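Long-range contacts in putative polysaccharide deacetylase (Bdellovibrio bacteriovorus HD100, PDB 5JP6), which probably removes acetyl groups from peptidoglycan sugars as a zinc-binding carbohydrate esterase of family 4: residues V30-V34 / D89-F93; N149-M155 / V359-A365; H222-S228 / W271-R277. The protein carries 1 engineered substitution. Residue numbers count along the deposited sequence, not the author numbering.

Along the chain contact 1 closes first, within the helical N-terminal part. Contact 2 follows and encloses a long span of the NodB homology region, joining strand 150-153 to strand 358-364. Contact 3 is nested inside that span and pairs strands 223-227 and 275-277 of the same parallel sheet. The centres of contacts 2 and 3 lie about 13 Å apart, and the two touch: M155 SD is 3.3 Å from P274 O. Contact 1 sits across the chain's centre, about 38 Å from contact 2 and 30 Å from contact 3, centre to centre. Contacts 2 and 3 thus build the deacetylase domain's sheet, contact 3 at the zinc through H227, while contact 1 packs the helical part.

Contact 1. Residues V30-V34 / D89-F93; sequences VRQAV and DLTLF
Residues 30-34 form one turn within helix 24-39, with phi/psi near -60/-45 throughout and a weak V34 N to V30 O hydrogen bond of 3.4 Å. Residues 89-93 start on helix 87-90. Phi/psi stays near -60/-30 through L92, then shifts to -102/3 at F93, and hydrogen bonds three residues apart hold the turn: L92 N to D89 O at 3.0 Å and F93 N to L90 O at 2.8 Å. The segments run in broadly opposite directions, with CA atoms 6.8 Å apart for V34 and D89 and 9.0 Å for V30 and F93. No hydrogen bond crosses between them. This is mainly apolar packing in the N-terminal region, far from the zinc site, joining helix 24-39 to the turn-containing segment 89-93, which begins on helix 87-90. F93, chi1 m and chi2 -86°, extends its ring tip to the helix: CZ lies 3.6 Å from A33 CB, 3.9 Å from V30 CG1 and 3.9 Å from V30 O, which meets the ring edge. V34 CG2 also approaches that edge, 4.2 Å from F93 CE2. L92, t with chi2 p, sets CD2 3.6 Å from A33 O, 4.1 Å from A33 CB and 4.3 Å from V34 CG2. At the far end V34 CG1 lies 3.9 Å from D89 CG. Helix 53-66 adds F57 and P53 to the surroundings of F93 and W60 to those of V30, while R31, whose CA-CB bond points away from 89-93, forms a salt bridge with E81.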
# COMPACT_ATOMS: atom_id res chain seq x y z
N VAL A 30 16.02 5.34 15.06
CA VAL A 30 15.79 3.96 14.58
C VAL A 30 15.00 3.13 15.62
O VAL A 30 13.97 2.49 15.31
CB VAL A 30 17.10 3.24 14.19
CG1 VAL A 30 16.82 1.75 13.93
CG2 VAL A 30 17.72 3.88 12.96
N ARG A 31 15.47 3.16 16.85
CA ARG A 31 14.76 2.49 17.94
C ARG A 31 13.33 3.04 18.13
O ARG A 31 12.42 2.28 18.41
CB ARG A 31 15.58 2.56 19.24
CG ARG A 31 16.73 1.57 19.27
CD ARG A 31 17.40 1.59 20.63
NE ARG A 31 18.05 2.88 20.82
CZ ARG A 31 19.22 3.22 20.28
NH1 ARG A 31 19.90 2.34 19.53
NH2 ARG A 31 19.71 4.44 20.50
N GLN A 32 13.14 4.34 17.92
CA GLN A 32 11.81 4.98 18.08
C GLN A 32 10.78 4.52 17.02
O GLN A 32 9.58 4.33 17.30
CB GLN A 32 11.94 6.50 18.04
CG GLN A 32 10.62 7.19 18.36
CD GLN A 32 10.69 8.69 18.22
OE1 GLN A 32 11.73 9.24 17.87
NE2 GLN A 32 9.57 9.36 18.48
N ALA A 33 11.26 4.34 15.81
CA ALA A 33 10.40 3.82 14.73
C ALA A 33 9.84 2.44 15.11
O ALA A 33 8.65 2.16 15.01
CB ALA A 33 11.20 3.72 13.46
N VAL A 34 10.75 1.60 15.57
CA VAL A 34 10.40 0.23 15.97
C VAL A 34 9.41 0.27 17.15
O VAL A 34 8.37 -0.41 17.13
CB VAL A 34 11.66 -0.58 16.32
CG1 VAL A 34 11.29 -1.95 16.87
CG2 VAL A 34 12.55 -0.74 15.10
N ASP A 89 12.57 -6.85 12.64
CA ASP A 89 12.43 -5.41 12.83
C ASP A 89 13.02 -4.58 11.70
O ASP A 89 12.47 -3.51 11.34
CB ASP A 89 13.05 -4.98 14.15
CG ASP A 89 12.25 -5.44 15.32
OD1 ASP A 89 11.00 -5.54 15.18
OD2 ASP A 89 12.84 -5.78 16.36
N LEU A 90 14.10 -5.08 11.13
CA LEU A 90 14.73 -4.42 10.00
C LEU A 90 13.73 -4.28 8.81
O LEU A 90 13.81 -3.31 8.03
CB LEU A 90 15.99 -5.17 9.57
CG LEU A 90 16.81 -4.56 8.44
CD1 LEU A 90 17.31 -3.16 8.81
CD2 LEU A 90 17.99 -5.49 8.13
N THR A 91 12.78 -5.21 8.71
CA THR A 91 11.79 -5.12 7.63
C THR A 91 11.03 -3.79 7.62
O THR A 91 10.53 -3.37 6.58
CB THR A 91 10.78 -6.30 7.55
OG1 THR A 91 9.89 -6.30 8.67
CG2 THR A 91 11.54 -7.62 7.45
N LEU A 92 10.94 -3.13 8.77
CA LEU A 92 10.28 -1.83 8.85
C LEU A 92 10.97 -0.78 7.96
O LEU A 92 10.33 0.17 7.52
CB LEU A 92 10.25 -1.35 10.31
CG LEU A 92 9.43 -0.12 10.62
CD1 LEU A 92 7.94 -0.33 10.34
CD2 LEU A 92 9.63 0.25 12.08
N PHE A 93 12.28 -0.94 7.76
CA PHE A 93 13.09 0.00 7.00
C PHE A 93 13.41 -0.47 5.59
O PHE A 93 14.15 0.17 4.87
CB PHE A 93 14.40 0.24 7.76
CG PHE A 93 14.22 0.96 9.05
CD1 PHE A 93 14.20 2.36 9.08
CD2 PHE A 93 14.06 0.24 10.25
CE1 PHE A 93 14.01 3.03 10.27
CE2 PHE A 93 13.89 0.93 11.44
CZ PHE A 93 13.85 2.32 11.44

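Contact 2. Residues N149-M155 / V359-A365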
# COMPACT_ATOMS: atom_id res chain seq x y z
N ASN A 149 -16.88 -11.24 -10.65
CA ASN A 149 -17.85 -10.55 -9.83
C ASN A 149 -17.53 -9.08 -9.73
O ASN A 149 -16.86 -8.64 -8.82
CB ASN A 149 -17.88 -11.17 -8.43
CG ASN A 149 -19.14 -10.83 -7.66
OD1 ASN A 149 -19.81 -9.81 -7.93
ND2 ASN A 149 -19.45 -11.67 -6.69
N THR A 150 -17.99 -8.34 -10.74
CA THR A 150 -17.83 -6.90 -10.82
C THR A 150 -19.19 -6.27 -10.61
O THR A 150 -20.13 -6.57 -11.32
CB THR A 150 -17.19 -6.49 -12.17
OG1 THR A 150 -15.84 -7.07 -12.23
CG2 THR A 150 -17.12 -5.00 -12.32
N GLN A 151 -19.24 -5.33 -9.65
CA GLN A 151 -20.46 -4.68 -9.25
C GLN A 151 -20.31 -3.18 -9.46
O GLN A 151 -19.35 -2.55 -9.00
CB GLN A 151 -20.78 -5.02 -7.81
CG GLN A 151 -21.11 -6.50 -7.62
CD GLN A 151 -21.42 -6.87 -6.19
OE1 GLN A 151 -21.97 -6.08 -5.42
NE2 GLN A 151 -21.08 -8.07 -5.83
N LYS A 152 -21.30 -2.60 -10.13
CA LYS A 152 -21.28 -1.21 -10.50
C LYS A 152 -21.91 -0.37 -9.39
O LYS A 152 -22.93 -0.76 -8.79
CB LYS A 152 -22.05 -0.96 -11.80
CG LYS A 152 -21.43 -1.63 -13.01
CD LYS A 152 -22.35 -1.47 -14.22
CE LYS A 152 -21.83 -2.23 -15.40
NZ LYS A 152 -22.79 -2.11 -16.53
N ARG A 153 -21.36 0.83 -9.21
CA ARG A 153 -21.88 1.81 -8.25
C ARG A 153 -21.96 3.16 -8.95
O ARG A 153 -21.06 3.54 -9.67
CB ARG A 153 -20.97 1.94 -7.03
CG ARG A 153 -20.78 0.66 -6.26
CD ARG A 153 -22.05 0.23 -5.54
NE ARG A 153 -21.88 -1.04 -4.83
CZ ARG A 153 -22.23 -2.22 -5.31
NH1 ARG A 153 -22.75 -2.37 -6.52
NH2 ARG A 153 -22.01 -3.30 -4.55
N ASP A 154 -23.07 3.85 -8.78
CA ASP A 154 -23.24 5.19 -9.37
C ASP A 154 -22.44 6.18 -8.53
O ASP A 154 -22.75 6.45 -7.35
CB ASP A 154 -24.73 5.54 -9.42
CG ASP A 154 -25.03 6.96 -10.00
OD1 ASP A 154 -24.13 7.64 -10.42
OD2 ASP A 154 -26.17 7.25 -9.94
N MET A 155 -21.45 6.77 -9.18
CA MET A 155 -20.59 7.73 -8.55
C MET A 155 -20.81 9.16 -9.05
O MET A 155 -20.10 10.07 -8.67
CB MET A 155 -19.13 7.21 -8.61
CG MET A 155 -19.02 5.82 -7.79
SD MET A 155 -17.46 5.35 -7.86
CE MET A 155 -17.64 3.64 -7.63
N VAL A 359 -14.30 -12.66 -4.22
CA VAL A 359 -13.72 -11.38 -4.41
C VAL A 359 -14.53 -10.54 -5.39
O VAL A 359 -14.85 -10.99 -6.49
CB VAL A 359 -12.25 -11.48 -4.88
CG1 VAL A 359 -11.69 -10.09 -5.22
CG2 VAL A 359 -11.40 -12.15 -3.80
N VAL A 360 -14.88 -9.32 -4.98
CA VAL A 360 -15.70 -8.41 -5.78
C VAL A 360 -14.91 -7.19 -6.18
O VAL A 360 -14.22 -6.59 -5.35
CB VAL A 360 -16.92 -7.93 -4.96
CG1 VAL A 360 -17.69 -6.84 -5.66
CG2 VAL A 360 -17.83 -9.13 -4.66
N LEU A 361 -15.08 -6.77 -7.43
CA LEU A 361 -14.55 -5.50 -7.88
C LEU A 361 -15.68 -4.48 -7.92
O LEU A 361 -16.74 -4.76 -8.49
CB LEU A 361 -13.97 -5.62 -9.29
CG LEU A 361 -13.29 -4.38 -9.85
CD1 LEU A 361 -12.09 -4.00 -9.06
CD2 LEU A 361 -12.96 -4.63 -11.33
N LEU A 362 -15.47 -3.31 -7.31
CA LEU A 362 -16.45 -2.22 -7.42
C LEU A 362 -15.92 -1.26 -8.48
O LEU A 362 -14.73 -0.93 -8.49
CB LEU A 362 -16.63 -1.48 -6.08
CG LEU A 362 -17.11 -2.34 -4.92
CD1 LEU A 362 -17.13 -1.51 -3.63
CD2 LEU A 362 -18.47 -2.94 -5.21
N THR A 363 -16.82 -0.80 -9.34
CA THR A 363 -16.46 0.06 -10.43
C THR A 363 -17.58 1.05 -10.70
O THR A 363 -18.73 0.84 -10.28
CB THR A 363 -16.12 -0.78 -11.69
OG1 THR A 363 -15.35 0.01 -12.58
CG2 THR A 363 -17.41 -1.30 -12.35
N ALA A 364 -17.26 2.14 -11.37
CA ALA A 364 -18.29 3.13 -11.74
C ALA A 364 -19.34 2.55 -12.69
O ALA A 364 -19.02 1.76 -13.59
CB ALA A 364 -17.66 4.35 -12.37
N ALA A 365 -20.59 2.94 -12.48
CA ALA A 365 -21.66 2.55 -13.41
C ALA A 365 -21.46 3.11 -14.83
O ALA A 365 -21.78 2.44 -15.82
CB ALA A 365 -23.01 2.98 -12.86
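N149 opens the parallel ladder: its O accepts L361 N at 2.9 Å, while its OD1 accepts Q151 NE2 at 3.0 Å. T150 pairs with L361, and T150 CG2 meets T363 CG2 at 3.7 Å on the face shared by T150, K152, L361 and T363. Q151 then bonds on both sides of L362, Q151 N to L361 O at 2.8 Å and T363 N to Q151 O at 3.1 Å, the alternation expected of parallel strands. K152 lays CB 3.9 Å from A365 CA. R153 closes the ladder, R153 N to T363 O at 2.8 Å and A365 N to R153 O at 2.9 Å; its NH2 donates to Q151 OE1 at 2.9 Å, and L362 CD2 lies over one guanidinium face. Strand 150-153, some 200 residues before its partner, thus extends the parallel sheet of the NodB-type domain beside strand 358-364, whose other neighbour is strand 170-176; E170 there binds N149 and Q151, while V223 of strand 223-227 packs on L361 and T363.

Contact 3. Residues H222-S228 / W271-R277. With ZN (zinc ion), chain B.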
# COMPACT_ATOMS: atom_id res chain seq x y z
N HIS A 222 -7.68 -4.07 -13.24
CA HIS A 222 -8.02 -3.58 -11.93
C HIS A 222 -8.54 -2.14 -12.00
O HIS A 222 -8.31 -1.42 -12.97
CB HIS A 222 -6.80 -3.67 -11.02
CG HIS A 222 -6.24 -5.05 -10.92
ND1 HIS A 222 -6.92 -6.09 -10.34
CD2 HIS A 222 -5.08 -5.55 -11.38
CE1 HIS A 222 -6.18 -7.19 -10.43
NE2 HIS A 222 -5.06 -6.88 -11.04
N VAL A 223 -9.24 -1.75 -10.95
CA VAL A 223 -9.66 -0.36 -10.75
C VAL A 223 -8.48 0.41 -10.17
O VAL A 223 -7.78 -0.08 -9.29
CB VAL A 223 -10.94 -0.27 -9.89
CG1 VAL A 223 -11.10 1.11 -9.31
CG2 VAL A 223 -12.13 -0.69 -10.72
N ILE A 224 -8.25 1.61 -10.69
CA ILE A 224 -7.18 2.48 -10.22
C ILE A 224 -7.70 3.89 -9.98
O ILE A 224 -8.07 4.58 -10.92
CB ILE A 224 -6.00 2.52 -11.19
CG1 ILE A 224 -5.55 1.11 -11.57
CG2 ILE A 224 -4.85 3.33 -10.58
CD1 ILE A 224 -4.48 1.12 -12.65
N GLY A 225 -7.72 4.27 -8.70
CA GLY A 225 -7.96 5.63 -8.27
C GLY A 225 -6.76 6.17 -7.54
O GLY A 225 -5.63 5.80 -7.83
N SER A 226 -7.00 7.03 -6.55
CA SER A 226 -5.88 7.67 -5.85
C SER A 226 -6.09 7.78 -4.34
O SER A 226 -7.20 7.66 -3.87
CB SER A 226 -5.56 9.02 -6.50
OG SER A 226 -6.52 10.00 -6.20
N HIS A 227 -4.97 7.94 -3.63
CA HIS A 227 -4.91 8.09 -2.18
C HIS A 227 -3.97 9.26 -1.95
O HIS A 227 -2.83 9.22 -2.37
CB HIS A 227 -4.39 6.84 -1.47
CG HIS A 227 -4.28 6.95 0.00
ND1 HIS A 227 -5.30 7.39 0.80
CD2 HIS A 227 -3.27 6.58 0.86
CE1 HIS A 227 -4.91 7.37 2.07
NE2 HIS A 227 -3.70 6.89 2.13
N SER A 228 -4.45 10.30 -1.28
CA SER A 228 -3.58 11.43 -0.89
C SER A 228 -2.94 11.16 0.45
O SER A 228 -3.41 10.33 1.23
CB SER A 228 -4.33 12.74 -0.94
OG SER A 228 -5.34 12.75 0.02
N TRP A 271 -6.60 7.75 -18.18
CA TRP A 271 -7.82 7.64 -17.40
C TRP A 271 -7.44 7.45 -15.93
O TRP A 271 -6.29 7.18 -15.60
CB TRP A 271 -8.68 6.48 -17.88
CG TRP A 271 -7.99 5.13 -17.91
CD1 TRP A 271 -7.44 4.52 -18.98
CD2 TRP A 271 -7.88 4.21 -16.82
NE1 TRP A 271 -6.95 3.26 -18.65
CE2 TRP A 271 -7.22 3.05 -17.31
CE3 TRP A 271 -8.29 4.24 -15.49
CZ2 TRP A 271 -6.98 1.92 -16.51
CZ3 TRP A 271 -8.03 3.15 -14.68
CH2 TRP A 271 -7.36 2.00 -15.18
N VAL A 272 -8.45 7.64 -15.08
CA VAL A 272 -8.36 7.41 -13.67
C VAL A 272 -9.77 7.14 -13.18
O VAL A 272 -10.69 7.91 -13.47
CB VAL A 272 -7.70 8.56 -12.89
CG1 VAL A 272 -8.36 9.92 -13.13
CG2 VAL A 272 -7.63 8.20 -11.41
N ASP A 273 -9.97 6.01 -12.49
CA ASP A 273 -11.32 5.71 -12.02
C ASP A 273 -11.78 6.72 -10.99
O ASP A 273 -10.95 7.28 -10.22
CB ASP A 273 -11.36 4.29 -11.42
CG ASP A 273 -11.34 3.23 -12.49
OD1 ASP A 273 -12.29 3.23 -13.35
OD2 ASP A 273 -10.43 2.38 -12.49
N PRO A 274 -13.11 6.92 -10.91
CA PRO A 274 -13.66 7.97 -10.01
C PRO A 274 -13.78 7.45 -8.59
O PRO A 274 -14.86 7.42 -8.03
CB PRO A 274 -15.01 8.28 -10.65
CG PRO A 274 -15.41 6.96 -11.27
CD PRO A 274 -14.12 6.44 -11.86
N VAL A 275 -12.64 7.02 -8.04
CA VAL A 275 -12.57 6.47 -6.68
C VAL A 275 -11.38 7.07 -5.98
O VAL A 275 -10.30 7.22 -6.58
CB VAL A 275 -12.51 4.92 -6.67
CG1 VAL A 275 -13.72 4.36 -7.44
CG2 VAL A 275 -11.23 4.37 -7.29
N PHE A 276 -11.60 7.45 -4.73
CA PHE A 276 -10.59 8.15 -3.94
C PHE A 276 -10.66 7.72 -2.50
O PHE A 276 -11.76 7.42 -1.99
CB PHE A 276 -10.84 9.68 -4.01
CG PHE A 276 -9.93 10.48 -3.13
CD1 PHE A 276 -8.62 10.70 -3.51
CD2 PHE A 276 -10.36 10.94 -1.88
CE1 PHE A 276 -7.76 11.42 -2.68
CE2 PHE A 276 -9.51 11.66 -1.07
CZ PHE A 276 -8.21 11.87 -1.46
N ARG A 277 -9.50 7.68 -1.86
CA ARG A 277 -9.43 7.37 -0.44
C ARG A 277 -8.63 8.49 0.27
O ARG A 277 -7.52 8.85 -0.18
CB ARG A 277 -8.77 6.02 -0.24
CG ARG A 277 -8.59 5.63 1.22
CD ARG A 277 -8.28 4.15 1.32
NE ARG A 277 -9.43 3.32 1.08
CZ ARG A 277 -9.37 2.03 0.76
NH1 ARG A 277 -8.20 1.48 0.44
NH2 ARG A 277 -10.48 1.29 0.71
ZN ZN B . -2.26 5.51 2.65
O HOH W 1 -10.40 0.50 -14.46
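D273 grips the backbone of I224 at two points: I224 N donates to D273 OD2 at 2.9 Å and D273 N to I224 O at 2.8 Å. At the other end H227 ND1 donates to R277 O at 2.8 Å, while H227 NE2 binds zinc at 2.1 Å, joining D177 and Y280 there; R277 makes a salt bridge with D176, which precedes zinc ligand D177 in sequence. Between them, parallel strands 223-227 and 275-277 pair through R277 N to S226 O, 3.1 Å, and a weak S226 N to V275 O bond, 3.3 Å. G225 fits where a CB would clash with V275 O. Outward, V223 CG1 packs on V275 CG2 at 3.8 Å and I224 CD1 on W271 CH2 at 3.9 Å. Because ND1 is protonated and donates to R277 O, NE2 keeps its lone pair for the metal: in the parallel sheet of this NodB-type CE4 domain, the carbonyl of R277, on the neighbouring strand, holds the ring with NE2 turned to the zinc.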